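Local coordinates for 2-polyprenyl-6-methoxyphenol hydroxylase-like FAD-dependent oxidoreductase (PDB 6UI5), which binds flavin-adenine dinucleotide and is probably an FAD-dependent oxidoreductase, with a Rossmann-type FAD-binding domain and a thioredoxin-like C-terminal domain, at residues A[165-170]-A[274-279]; A[148-153]-A[309-314]; A[18-23]-A[303-308]; A[467-472]-A[492-497]; A[430-435]-A[463-468]. All coordinates share one frame; numbering follows the deposited sequence.

Interaction 1: residues A[165-170]-A[274-279]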
# COMPACT_ATOMS: atom_id res chain seq x y z
N ALA A 165 20.88 -29.35 -2.17
CA ALA A 165 21.86 -28.27 -2.13
C ALA A 165 21.77 -27.46 -0.84
O ALA A 165 22.59 -26.55 -0.63
CB ALA A 165 21.69 -27.33 -3.33
N GLY A 166 20.78 -27.73 -0.00
CA GLY A 166 20.68 -27.04 1.28
C GLY A 166 20.44 -25.55 1.23
O GLY A 166 21.01 -24.81 2.04
N ILE A 167 19.60 -25.07 0.30
CA ILE A 167 19.22 -23.66 0.28
C ILE A 167 17.87 -23.50 0.97
O ILE A 167 16.91 -24.22 0.68
CB ILE A 167 19.20 -23.08 -1.15
CG1 ILE A 167 18.05 -23.60 -1.94
CG2 ILE A 167 20.44 -23.44 -1.96
CD1 ILE A 167 18.14 -23.26 -3.34
N ASP A 168 17.81 -22.58 1.91
CA ASP A 168 16.60 -22.39 2.71
C ASP A 168 15.51 -21.74 1.86
O ASP A 168 15.78 -20.89 1.01
CB ASP A 168 16.95 -21.57 3.95
CG ASP A 168 17.99 -22.25 4.85
OD1 ASP A 168 19.21 -22.16 4.55
OD2 ASP A 168 17.60 -22.87 5.87
N TYR A 169 14.25 -22.16 2.10
CA TYR A 169 13.07 -21.77 1.31
C TYR A 169 12.21 -20.84 2.16
O TYR A 169 11.41 -21.30 2.98
CB TYR A 169 12.30 -23.02 0.88
CG TYR A 169 11.38 -22.93 -0.34
CD1 TYR A 169 11.59 -21.98 -1.36
CD2 TYR A 169 10.36 -23.86 -0.49
CE1 TYR A 169 10.76 -21.95 -2.50
CE2 TYR A 169 9.53 -23.86 -1.61
CZ TYR A 169 9.72 -22.93 -2.60
OH TYR A 169 8.86 -23.03 -3.64
N VAL A 170 12.38 -19.54 1.95
CA VAL A 170 11.95 -18.53 2.91
C VAL A 170 10.53 -18.08 2.61
O VAL A 170 10.21 -17.75 1.46
CB VAL A 170 12.91 -17.33 2.86
CG1 VAL A 170 12.38 -16.20 3.74
CG2 VAL A 170 14.33 -17.77 3.25
N TYR A 274 19.27 -18.37 -5.35
CA TYR A 274 18.90 -19.14 -6.53
C TYR A 274 20.10 -19.85 -7.13
O TYR A 274 19.94 -20.52 -8.16
CB TYR A 274 18.25 -18.30 -7.63
CG TYR A 274 16.92 -17.64 -7.34
CD1 TYR A 274 16.42 -17.56 -6.05
CD2 TYR A 274 16.16 -17.10 -8.37
CE1 TYR A 274 15.21 -16.94 -5.79
CE2 TYR A 274 14.94 -16.47 -8.11
CZ TYR A 274 14.48 -16.39 -6.82
OH TYR A 274 13.28 -15.75 -6.53
N ARG A 275 21.27 -19.72 -6.52
CA ARG A 275 22.48 -20.34 -7.03
C ARG A 275 23.37 -20.79 -5.88
O ARG A 275 23.56 -20.05 -4.92
CB ARG A 275 23.28 -19.37 -7.91
CG ARG A 275 24.58 -19.96 -8.35
CD ARG A 275 25.67 -18.94 -8.62
NE ARG A 275 26.82 -19.66 -9.16
CZ ARG A 275 27.91 -19.09 -9.67
NH1 ARG A 275 28.03 -17.76 -9.71
NH2 ARG A 275 28.88 -19.85 -10.15
N LYS A 276 23.92 -22.00 -5.99
CA LYS A 276 24.96 -22.45 -5.07
C LYS A 276 26.08 -23.09 -5.89
O LYS A 276 26.28 -24.29 -5.85
CB LYS A 276 24.41 -23.40 -4.00
CG LYS A 276 25.46 -23.87 -2.99
CD LYS A 276 24.89 -24.53 -1.72
CE LYS A 276 23.69 -23.77 -1.15
NZ LYS A 276 23.90 -22.45 -0.45
N GLY A 277 26.80 -22.27 -6.66
CA GLY A 277 27.97 -22.70 -7.41
C GLY A 277 27.81 -24.00 -8.17
O GLY A 277 27.94 -25.07 -7.59
N ARG A 278 27.55 -23.90 -9.47
CA ARG A 278 27.30 -25.03 -10.37
C ARG A 278 25.89 -25.58 -10.23
O ARG A 278 25.42 -26.30 -11.13
CB ARG A 278 28.31 -26.16 -10.18
CG ARG A 278 29.72 -25.78 -10.46
CD ARG A 278 30.17 -26.38 -11.77
NE ARG A 278 31.54 -25.99 -12.09
CZ ARG A 278 32.04 -25.89 -13.31
NH1 ARG A 278 31.28 -26.13 -14.37
NH2 ARG A 278 33.30 -25.52 -13.48
N VAL A 279 25.18 -25.24 -9.16
CA VAL A 279 23.78 -25.64 -8.99
C VAL A 279 22.91 -24.39 -8.93
O VAL A 279 23.04 -23.57 -8.01
CB VAL A 279 23.57 -26.51 -7.74
CG1 VAL A 279 22.14 -26.96 -7.68
CG2 VAL A 279 24.50 -27.71 -7.78
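Lys276 lays the hydrocarbon part of its side chain across Ala165 and Ile167 in a small, partly buried packing contact within the FAD-binding domain. It joins the turn that leaves helix 160-164 to the loop between strands 257-271 and 279-281. Gly166, with positive phi, closes that helix in a Schellman motif, and the CB atoms of Ala165 and Ile167, its neighbours in sequence, point toward the loop. The lysine starts out extended, CG anti to its backbone N (chi1 -179°), then bends at chi3 and chi4, which carries CE over the end of the helix. There Lys276 CE comes to 3.0 Å from Ala165 O, close for carbon and oxygen, so the exact bend of the lysine is doubtful. The same CE lies 3.4 Å from Ile167 CG2, the two side chains sliding past each other in opposite directions. Deeper in, Ala165 CB meets Val279 CG1 at a loose 4.4 Å, and both residues also touch Phe124 of strand 120-126. The loop carries its own brace, a backbone hydrogen bond from Lys276 N to Val279 O of 2.7 Å. Lys276 NZ ends beside Ile167 CG2, and Asp168 OD1 stays 6.9 Å from it. No hydrogen bond or salt bridge spans the two segments, so the lysine serves here by its methylenes, while its ammonium group would at most add a weak electrostatic term.

Interaction 2: residues A[148-153]-A[309-314]. Unlike the reference sequence in segment 309-314: Glu314 (reference Asp).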
# COMPACT_ATOMS: atom_id res chain seq x y z
N CYS A 148 28.31 -33.97 -15.21
CA CYS A 148 27.81 -32.81 -15.94
C CYS A 148 28.50 -31.52 -15.48
O CYS A 148 29.27 -31.50 -14.52
CB CYS A 148 26.30 -32.67 -15.80
SG CYS A 148 25.80 -32.00 -14.22
N ARG A 149 28.19 -30.43 -16.18
CA ARG A 149 28.86 -29.15 -16.04
C ARG A 149 28.14 -28.20 -15.10
O ARG A 149 28.75 -27.59 -14.21
CB ARG A 149 29.00 -28.50 -17.42
CG ARG A 149 29.86 -27.28 -17.46
CD ARG A 149 30.55 -27.23 -18.79
NE ARG A 149 31.36 -26.03 -18.92
CZ ARG A 149 32.10 -25.77 -19.98
NH1 ARG A 149 32.12 -26.64 -20.99
NH2 ARG A 149 32.82 -24.66 -20.05
N TYR A 150 26.84 -28.03 -15.30
CA TYR A 150 26.00 -27.30 -14.37
C TYR A 150 24.74 -28.12 -14.14
O TYR A 150 24.31 -28.87 -15.03
CB TYR A 150 25.64 -25.89 -14.89
CG TYR A 150 26.81 -24.95 -14.98
CD1 TYR A 150 27.30 -24.33 -13.85
CD2 TYR A 150 27.43 -24.67 -16.21
CE1 TYR A 150 28.37 -23.48 -13.91
CE2 TYR A 150 28.52 -23.79 -16.28
CZ TYR A 150 28.98 -23.21 -15.12
OH TYR A 150 30.06 -22.35 -15.12
N LEU A 151 24.17 -27.98 -12.96
CA LEU A 151 22.92 -28.63 -12.60
C LEU A 151 21.89 -27.55 -12.28
O LEU A 151 22.09 -26.77 -11.35
CB LEU A 151 23.10 -29.58 -11.42
CG LEU A 151 21.81 -30.01 -10.73
CD1 LEU A 151 20.93 -30.80 -11.69
CD2 LEU A 151 22.11 -30.79 -9.47
N VAL A 152 20.81 -27.50 -13.05
CA VAL A 152 19.73 -26.55 -12.80
C VAL A 152 18.50 -27.33 -12.38
O VAL A 152 17.99 -28.16 -13.14
CB VAL A 152 19.41 -25.67 -14.03
CG1 VAL A 152 18.43 -24.61 -13.63
CG2 VAL A 152 20.69 -25.05 -14.60
N GLY A 153 18.04 -27.08 -11.17
CA GLY A 153 16.81 -27.65 -10.72
C GLY A 153 15.63 -26.80 -11.10
O GLY A 153 15.39 -25.75 -10.49
N TRP A 309 21.93 -18.24 -21.48
CA TRP A 309 22.76 -17.25 -22.18
C TRP A 309 23.91 -16.94 -21.23
O TRP A 309 25.08 -17.08 -21.61
CB TRP A 309 22.01 -15.99 -22.68
CG TRP A 309 21.87 -14.73 -21.76
CD1 TRP A 309 20.75 -14.33 -21.10
CD2 TRP A 309 22.87 -13.74 -21.47
NE1 TRP A 309 20.99 -13.17 -20.38
CE2 TRP A 309 22.29 -12.78 -20.60
CE3 TRP A 309 24.21 -13.57 -21.86
CZ2 TRP A 309 22.99 -11.67 -20.11
CZ3 TRP A 309 24.91 -12.45 -21.37
CH2 TRP A 309 24.29 -11.52 -20.51
N LYS A 310 23.62 -16.67 -19.96
CA LYS A 310 24.72 -16.57 -19.00
C LYS A 310 25.47 -17.89 -18.87
O LYS A 310 26.70 -17.92 -19.02
CB LYS A 310 24.20 -16.09 -17.66
CG LYS A 310 23.32 -14.89 -17.84
CD LYS A 310 23.21 -14.09 -16.59
CE LYS A 310 22.13 -13.08 -16.79
NZ LYS A 310 21.75 -12.45 -15.51
N ILE A 311 24.75 -19.00 -18.64
CA ILE A 311 25.42 -20.30 -18.65
C ILE A 311 26.09 -20.53 -20.00
O ILE A 311 27.24 -20.98 -20.08
CB ILE A 311 24.44 -21.45 -18.33
CG1 ILE A 311 24.28 -21.66 -16.84
CG2 ILE A 311 24.99 -22.74 -18.91
CD1 ILE A 311 23.32 -22.74 -16.52
N ALA A 312 25.37 -20.23 -21.10
CA ALA A 312 25.97 -20.47 -22.41
C ALA A 312 27.26 -19.67 -22.58
O ALA A 312 28.27 -20.19 -23.07
CB ALA A 312 24.99 -20.15 -23.53
N ALA A 313 27.24 -18.41 -22.14
CA ALA A 313 28.45 -17.59 -22.18
C ALA A 313 29.58 -18.22 -21.39
O ALA A 313 30.73 -18.24 -21.84
CB ALA A 313 28.15 -16.18 -21.66
N GLU A 314 29.28 -18.73 -20.19
CA GLU A 314 30.33 -19.36 -19.41
C GLU A 314 30.88 -20.59 -20.12
O GLU A 314 32.09 -20.79 -20.19
CB GLU A 314 29.82 -19.73 -18.02
CG GLU A 314 30.87 -20.48 -17.23
CD GLU A 314 31.93 -19.56 -16.66
OE1 GLU A 314 33.06 -20.05 -16.44
OE2 GLU A 314 31.62 -18.37 -16.44
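Tyr150 has its CG anti to its own carbonyl carbon (chi1 -67°), which sends the ring out from strand 150-153 toward helix 295-316, where Ile311 and Glu314 receive it. Glu314 leaves the helix with CG anti to the backbone N and then bends at chi2 (77°), crossing the tyrosine at about a right angle. Its CG comes to the ring edge near the hydroxyl, at a modelled Glu314 CG to Tyr150 OH distance of 2.9 Å that is too short to be taken literally. The carboxylate plane stands 82° from the ring, and Glu314 OE1 remains 4.0 Å from Tyr150 OH. One turn earlier, Ile311 splits its two branches between strand residues. Its CG2 approaches the tyrosine, 4.1 Å from Tyr150 CD2, while CD1 meets Val152 CG2 tip to tip at 4.0 Å. Leu17 and Leu21 of helix 12-22 add to this apolar layer, and Arg278 makes a cation-pi contact with the tyrosine. Strand and helix run antiparallel, axes 11.5 Å apart, as expected for a helix packed on the parallel sheet of a Rossmann-type domain. The chemistry changes along the interface: apolar at Val152, mixed at Tyr150, more polar toward the Glu314 end, where Arg149 NH2 hangs 3.9 Å from Glu314 O. With no hydrogen bond across it, the contact rests on shape and apolar burial; any attraction between the Arg149 and Glu314 charges, which do not meet, would be weak.

Interaction 3: residues A[18-23]-A[303-308]; sequences ACELAM and DAVNLG
Glu20 and Gly308 make the tight part of this contact, where helix 12-22 of the Rossmann-type unit lies against helix 295-316. Their CA atoms are only 4.8 Å apart, and Glu20 CB rests 3.7 Å from Gly308 CA. Glycine has no side chain to keep the backbones apart here, and the place where a CB would sit is taken by the glutamate. The helices run nearly parallel, with a crossing angle of -24° and axes 8.7 Å apart. From CB the glutamate folds along its neighbour, CG anti to the carbonyl carbon (chi1 -66°) and the chain bent at chi2. This lays Glu20 CG 3.7 Å from Ala304 O, with the methylenes against the backbone of the preceding turn. Packing is looser to both sides. Leu21 brings CD2 no closer than 4.4 Å to Gly308 CA, and on the other flank the carboxylate passes Val305, with Glu20 OE1 3.8 Å from Val305 CG2. That flank is not left to solvent, since the residues that touch are all buried. Glu20 OE1 forms a salt bridge with Arg57 and OE2 one with Arg24, so each carboxylate oxygen has a cationic partner outside the two helix segments. The glutamate thus plays two parts: its CB and CG pack against the backbone of the neighbouring helix, while its buried charge is balanced by two arginines, which would be expected to favour the ionised form.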
# COMPACT_ATOMS: atom_id res chain seq x y z
N ALA A 18 16.13 -25.30 -21.39
CA ALA A 18 16.78 -26.23 -22.29
C ALA A 18 16.79 -25.68 -23.70
O ALA A 18 17.76 -25.88 -24.45
CB ALA A 18 16.09 -27.61 -22.26
N CYS A 19 15.73 -24.97 -24.08
CA CYS A 19 15.76 -24.28 -25.37
C CYS A 19 16.81 -23.16 -25.37
O CYS A 19 17.59 -23.04 -26.33
CB CYS A 19 14.39 -23.72 -25.71
SG CYS A 19 13.18 -24.97 -26.11
N GLU A 20 16.84 -22.33 -24.31
CA GLU A 20 17.85 -21.28 -24.24
C GLU A 20 19.26 -21.86 -24.27
O GLU A 20 20.20 -21.22 -24.77
CB GLU A 20 17.69 -20.45 -22.96
CG GLU A 20 16.41 -19.57 -22.79
CD GLU A 20 16.13 -18.54 -23.90
OE1 GLU A 20 14.96 -18.43 -24.34
OE2 GLU A 20 17.06 -17.81 -24.33
N LEU A 21 19.45 -23.09 -23.76
CA LEU A 21 20.78 -23.68 -23.77
C LEU A 21 21.10 -24.32 -25.12
O LEU A 21 22.25 -24.24 -25.59
CB LEU A 21 20.91 -24.70 -22.65
CG LEU A 21 20.90 -24.18 -21.21
CD1 LEU A 21 20.94 -25.32 -20.16
CD2 LEU A 21 22.07 -23.24 -21.03
N ALA A 22 20.10 -24.91 -25.77
CA ALA A 22 20.32 -25.69 -26.98
C ALA A 22 20.37 -24.81 -28.22
O ALA A 22 21.09 -25.13 -29.18
CB ALA A 22 19.22 -26.73 -27.16
N MET A 23 19.61 -23.71 -28.23
CA MET A 23 19.73 -22.78 -29.35
C MET A 23 21.13 -22.20 -29.45
O MET A 23 21.52 -21.74 -30.53
CB MET A 23 18.69 -21.67 -29.22
CG MET A 23 19.10 -20.53 -28.27
SD MET A 23 17.81 -19.26 -28.27
CE MET A 23 16.37 -20.37 -28.31
N ASP A 303 12.84 -16.58 -15.50
CA ASP A 303 14.02 -17.17 -14.88
C ASP A 303 14.92 -17.81 -15.93
O ASP A 303 16.14 -17.62 -15.93
CB ASP A 303 13.60 -18.22 -13.84
CG ASP A 303 13.15 -17.63 -12.50
OD1 ASP A 303 13.32 -16.42 -12.25
OD2 ASP A 303 12.63 -18.41 -11.68
N ALA A 304 14.33 -18.59 -16.84
CA ALA A 304 15.12 -19.34 -17.80
C ALA A 304 15.74 -18.42 -18.84
O ALA A 304 16.88 -18.64 -19.28
CB ALA A 304 14.26 -20.41 -18.49
N VAL A 305 14.99 -17.41 -19.27
CA VAL A 305 15.54 -16.50 -20.27
C VAL A 305 16.73 -15.76 -19.68
O VAL A 305 17.77 -15.63 -20.33
CB VAL A 305 14.42 -15.56 -20.77
CG1 VAL A 305 14.98 -14.47 -21.67
CG2 VAL A 305 13.37 -16.40 -21.53
N ASN A 306 16.64 -15.37 -18.40
CA ASN A 306 17.79 -14.76 -17.74
C ASN A 306 18.97 -15.72 -17.66
O ASN A 306 20.10 -15.35 -17.98
CB ASN A 306 17.40 -14.30 -16.34
CG ASN A 306 18.50 -13.48 -15.69
OD1 ASN A 306 19.55 -14.01 -15.33
ND2 ASN A 306 18.28 -12.17 -15.56
N LEU A 307 18.74 -16.97 -17.24
CA LEU A 307 19.87 -17.85 -16.94
C LEU A 307 20.43 -18.54 -18.18
O LEU A 307 21.65 -18.74 -18.27
CB LEU A 307 19.48 -18.89 -15.90
CG LEU A 307 20.55 -19.94 -15.65
CD1 LEU A 307 21.75 -19.25 -15.07
CD2 LEU A 307 20.04 -21.03 -14.71
N GLY A 308 19.58 -18.92 -19.13
CA GLY A 308 20.11 -19.39 -20.39
C GLY A 308 20.61 -18.21 -21.21
O GLY A 308 19.83 -17.30 -21.56

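Interaction 4: residues A[467-472]-A[492-497]; sequences LLRPDG and RTWFGA
Arg469 begins a type I beta turn, closed by Gly472 just after strand 465-468, and its CA lies 7.4 Å from that of Trp494 near the end of helix 484-495. The arginine chain bends at chi3 (-42°), which draws its end across one face of the indole. Arg469 CD sits over the five-membered ring, 3.8 Å from its centroid, a CH-pi contact. Farther along, Arg469 CZ lies 4.3 Å from the centroid of the six-membered ring, only 9° off the normal, in a cation-pi contact. The guanidinium is not stacked flat: its plane is turned 64° from the ring and NH1 dips toward Trp494 CH2, 3.1 Å away. Side-on, NE and NH2 grip the two oxygens of Asp471, NH2 to OD2 being a short salt bridge of 2.5 Å, while NH1 reaches Glu330. Next to this, the tip of the Phe495 ring meets the proline, Pro470 CD lying 3.6 Å from Phe495 CE2. Leu468 O meets the ring edge at Phe495 CZ, and Leu467 CD2 packs loosely nearby. A helix end packed on the C-terminal end of an inner strand and its following turn is consistent with the alpha/beta layering of a thioredoxin-like domain.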
# COMPACT_ATOMS: atom_id res chain seq x y z
N LEU A 467 21.44 -0.97 -26.95
CA LEU A 467 22.10 -2.26 -26.85
C LEU A 467 21.24 -3.20 -26.02
O LEU A 467 20.87 -2.87 -24.88
CB LEU A 467 23.49 -2.12 -26.25
CG LEU A 467 24.29 -3.38 -25.98
CD1 LEU A 467 24.89 -4.01 -27.27
CD2 LEU A 467 25.37 -3.08 -24.91
N LEU A 468 20.89 -4.36 -26.59
CA LEU A 468 20.06 -5.34 -25.88
C LEU A 468 20.92 -6.52 -25.49
O LEU A 468 21.66 -7.06 -26.32
CB LEU A 468 18.90 -5.81 -26.74
CG LEU A 468 18.08 -4.71 -27.39
CD1 LEU A 468 17.08 -5.33 -28.40
CD2 LEU A 468 17.36 -3.84 -26.35
N ARG A 469 20.84 -6.90 -24.23
CA ARG A 469 21.38 -8.18 -23.81
C ARG A 469 20.58 -9.35 -24.38
O ARG A 469 19.42 -9.19 -24.80
CB ARG A 469 21.41 -8.28 -22.29
CG ARG A 469 21.77 -6.97 -21.57
CD ARG A 469 22.03 -7.29 -20.12
NE ARG A 469 21.04 -8.25 -19.60
CZ ARG A 469 20.86 -8.53 -18.31
NH1 ARG A 469 21.61 -7.94 -17.36
NH2 ARG A 469 19.92 -9.41 -17.96
N PRO A 470 21.19 -10.54 -24.45
CA PRO A 470 20.51 -11.67 -25.09
C PRO A 470 19.14 -11.99 -24.51
O PRO A 470 18.33 -12.61 -25.20
CB PRO A 470 21.49 -12.84 -24.88
CG PRO A 470 22.83 -12.18 -24.79
CD PRO A 470 22.58 -10.87 -24.07
N ASP A 471 18.84 -11.56 -23.29
CA ASP A 471 17.51 -11.74 -22.74
C ASP A 471 16.58 -10.55 -23.03
O ASP A 471 15.54 -10.43 -22.39
CB ASP A 471 17.61 -12.00 -21.24
CG ASP A 471 18.35 -10.92 -20.50
OD1 ASP A 471 18.58 -9.84 -21.07
OD2 ASP A 471 18.68 -11.15 -19.31
N GLY A 472 16.94 -9.69 -23.97
CA GLY A 472 16.11 -8.56 -24.36
C GLY A 472 16.26 -7.29 -23.54
O GLY A 472 15.63 -6.27 -23.88
N ARG A 492 31.74 -4.59 -22.16
CA ARG A 492 32.69 -5.36 -21.37
C ARG A 492 32.01 -6.05 -20.20
O ARG A 492 32.36 -7.19 -19.85
CB ARG A 492 33.83 -4.48 -20.88
CG ARG A 492 34.72 -4.00 -22.01
CD ARG A 492 35.69 -2.89 -21.56
NE ARG A 492 36.43 -2.36 -22.70
CZ ARG A 492 37.44 -2.99 -23.30
NH1 ARG A 492 37.84 -4.17 -22.85
NH2 ARG A 492 38.04 -2.43 -24.34
N THR A 493 31.03 -5.39 -19.57
CA THR A 493 30.52 -5.96 -18.33
C THR A 493 29.54 -7.09 -18.60
O THR A 493 29.49 -8.04 -17.82
CB THR A 493 29.91 -4.87 -17.44
OG1 THR A 493 28.53 -4.65 -17.76
CG2 THR A 493 30.68 -3.54 -17.54
N TRP A 494 28.80 -7.04 -19.72
CA TRP A 494 27.80 -8.04 -20.06
C TRP A 494 28.28 -9.05 -21.09
O TRP A 494 27.91 -10.22 -21.00
CB TRP A 494 26.52 -7.37 -20.56
CG TRP A 494 25.85 -6.63 -19.47
CD1 TRP A 494 25.57 -5.31 -19.45
CD2 TRP A 494 25.37 -7.17 -18.23
NE1 TRP A 494 24.95 -4.97 -18.27
CE2 TRP A 494 24.82 -6.10 -17.50
CE3 TRP A 494 25.34 -8.46 -17.68
CZ2 TRP A 494 24.26 -6.27 -16.22
CZ3 TRP A 494 24.79 -8.63 -16.41
CH2 TRP A 494 24.25 -7.54 -15.71
N PHE A 495 29.10 -8.65 -22.06
CA PHE A 495 29.58 -9.60 -23.05
C PHE A 495 31.07 -9.88 -22.90
O PHE A 495 31.62 -10.67 -23.69
CB PHE A 495 29.26 -9.10 -24.46
CG PHE A 495 27.80 -8.88 -24.72
CD1 PHE A 495 27.21 -7.66 -24.44
CD2 PHE A 495 27.01 -9.91 -25.25
CE1 PHE A 495 25.85 -7.45 -24.68
CE2 PHE A 495 25.65 -9.70 -25.49
CZ PHE A 495 25.07 -8.47 -25.20
N GLY A 496 31.74 -9.26 -21.92
CA GLY A 496 33.10 -9.65 -21.62
C GLY A 496 34.14 -9.08 -22.57
O GLY A 496 33.93 -8.07 -23.25
N ALA A 497 35.28 -9.77 -22.63
CA ALA A 497 36.48 -9.24 -23.25
C ALA A 497 36.25 -8.95 -24.73
O ALA A 497 35.43 -9.60 -25.38
CB ALA A 497 37.65 -10.21 -23.07

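Interaction 5: residues A[430-435]-A[463-468]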
# COMPACT_ATOMS: atom_id res chain seq x y z
N GLY A 430 23.14 -10.89 -28.38
CA GLY A 430 22.81 -9.50 -28.07
C GLY A 430 22.50 -8.69 -29.32
O GLY A 430 22.92 -9.03 -30.43
N VAL A 431 21.73 -7.61 -29.18
CA VAL A 431 21.41 -6.77 -30.32
C VAL A 431 21.88 -5.34 -30.06
O VAL A 431 21.63 -4.78 -28.98
CB VAL A 431 19.91 -6.80 -30.67
CG1 VAL A 431 19.65 -6.03 -32.01
CG2 VAL A 431 19.46 -8.22 -30.84
N LEU A 432 22.55 -4.75 -31.05
CA LEU A 432 22.80 -3.31 -31.12
C LEU A 432 21.78 -2.75 -32.09
O LEU A 432 21.91 -2.92 -33.30
CB LEU A 432 24.23 -3.00 -31.59
CG LEU A 432 24.51 -1.49 -31.54
CD1 LEU A 432 25.15 -1.03 -30.20
CD2 LEU A 432 25.33 -1.03 -32.74
N LEU A 433 20.76 -2.07 -31.56
CA LEU A 433 19.77 -1.41 -32.39
C LEU A 433 20.28 -0.05 -32.82
O LEU A 433 20.52 0.82 -31.98
CB LEU A 433 18.46 -1.26 -31.64
CG LEU A 433 17.41 -2.30 -31.99
CD1 LEU A 433 16.05 -1.79 -31.57
CD2 LEU A 433 17.45 -2.57 -33.48
N ASP A 434 20.44 0.15 -34.13
CA ASP A 434 20.78 1.47 -34.69
C ASP A 434 19.54 1.95 -35.42
O ASP A 434 19.31 1.59 -36.57
CB ASP A 434 22.01 1.38 -35.60
CG ASP A 434 22.30 2.70 -36.37
OD1 ASP A 434 21.66 3.76 -36.13
OD2 ASP A 434 23.22 2.68 -37.22
N LEU A 435 18.72 2.74 -34.72
CA LEU A 435 17.52 3.34 -35.29
C LEU A 435 17.78 4.71 -35.96
O LEU A 435 16.85 5.53 -36.11
CB LEU A 435 16.45 3.48 -34.20
CG LEU A 435 16.19 2.26 -33.29
CD1 LEU A 435 15.05 2.50 -32.29
CD2 LEU A 435 15.92 1.00 -34.11
N PRO A 463 15.13 6.16 -28.20
CA PRO A 463 16.38 6.84 -28.61
C PRO A 463 16.88 6.36 -29.96
O PRO A 463 16.27 5.49 -30.58
CB PRO A 463 17.36 6.45 -27.50
CG PRO A 463 16.81 5.08 -27.01
CD PRO A 463 15.32 5.33 -27.00
N GLY A 464 18.02 6.91 -30.40
CA GLY A 464 18.55 6.57 -31.71
C GLY A 464 19.33 5.28 -31.75
O GLY A 464 19.39 4.63 -32.80
N THR A 465 19.93 4.88 -30.62
CA THR A 465 20.74 3.67 -30.54
C THR A 465 20.41 2.94 -29.23
O THR A 465 20.07 3.57 -28.23
CB THR A 465 22.25 4.01 -30.63
OG1 THR A 465 22.44 5.16 -31.47
CG2 THR A 465 23.08 2.83 -31.19
N LEU A 466 20.51 1.61 -29.25
CA LEU A 466 20.25 0.82 -28.04
C LEU A 466 21.03 -0.47 -28.11
O LEU A 466 21.28 -1.02 -29.20
CB LEU A 466 18.75 0.50 -27.81
CG LEU A 466 17.66 1.60 -27.77
CD1 LEU A 466 17.00 1.81 -29.13
CD2 LEU A 466 16.60 1.41 -26.73
N LEU A 467 21.44 -0.97 -26.95
CA LEU A 467 22.10 -2.26 -26.85
C LEU A 467 21.24 -3.20 -26.02
O LEU A 467 20.87 -2.87 -24.88
CB LEU A 467 23.49 -2.12 -26.25
CG LEU A 467 24.29 -3.38 -25.98
CD1 LEU A 467 24.89 -4.01 -27.27
CD2 LEU A 467 25.37 -3.08 -24.91
N LEU A 468 20.89 -4.36 -26.59
CA LEU A 468 20.06 -5.34 -25.88
C LEU A 468 20.92 -6.52 -25.49
O LEU A 468 21.66 -7.06 -26.32
CB LEU A 468 18.90 -5.81 -26.74
CG LEU A 468 18.08 -4.71 -27.39
CD1 LEU A 468 17.08 -5.33 -28.40
CD2 LEU A 468 17.36 -3.84 -26.35
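Val431 and Leu468 form one rung of the antiparallel ladder between strands 430-434 and 465-468, in the mixed sheet of the thioredoxin-like C-terminal domain. The ladder continues with Leu432 opposite Leu467 as a non-hydrogen-bonded pair, Leu433 opposite Leu466 as a hydrogen-bonded one, and Asp434 opposite Thr465. Leu468 N donates to Val431 O (2.5 Å as modelled) and Val431 N to Leu468 O. The second rung is similar, with Leu433 N to Leu466 O at 2.6 Å and Leu466 N to Leu433 O at 2.8 Å. Beyond the strand proper, Leu435 N still reaches Gly464 O. Three CA-H...O contacts fill in between, for example Leu467 CA to Val431 O at 3.3 Å. On one face Leu432 and Leu467 cross at about a right angle, CD1 to CD1 4.2 Å, against Leu487 and Leu491 of helix 484-495. On the other, Val431 CB meets Leu468 CD1 at 3.9 Å; past the strand end, Leu435 CD1 touches Leu466 CD1 at 3.8 Å. Strand 451-455 lies parallel on the far side of 430-434, whose backbone is therefore bonded along both edges. Backbone bonds set the register, while Val431, Leu433, Leu466 and Leu468 make one face apolar. The other is apolar at Leu432 and Leu467 and polar at Asp434, which binds Arg455 and Ser436, and at Thr465, whose OG1 binds Asp478, so both polar ends are bonded outside the pair.

Interactions 1, 2 and 3 lie in the FAD-binding domain, 4 and 5 in the C-terminal domain. Interactions 1 and 2 touch through Arg278, whose O is 2.8 Å from Leu151 N, a probable hydrogen bond from strand 150-153 to the residue just before strand 279-281. Interactions 2 and 3 share helix 295-316, with centres 9 Å apart and Ile311 CG2 3.6 Å from Leu21 CD2. The same helix bridges the domains: Trp309 packs on Pro470, and Val305 CG1 lies 3.6 Å from Asp471 CB, linking interaction 3 to interaction 4. Interaction 5 continues from 4 through Leu467 and Leu468. Nearest to the FAD, the side chains of Val152 and Ala304 are each about 9 Å from it and that of Val279 about 12 Å.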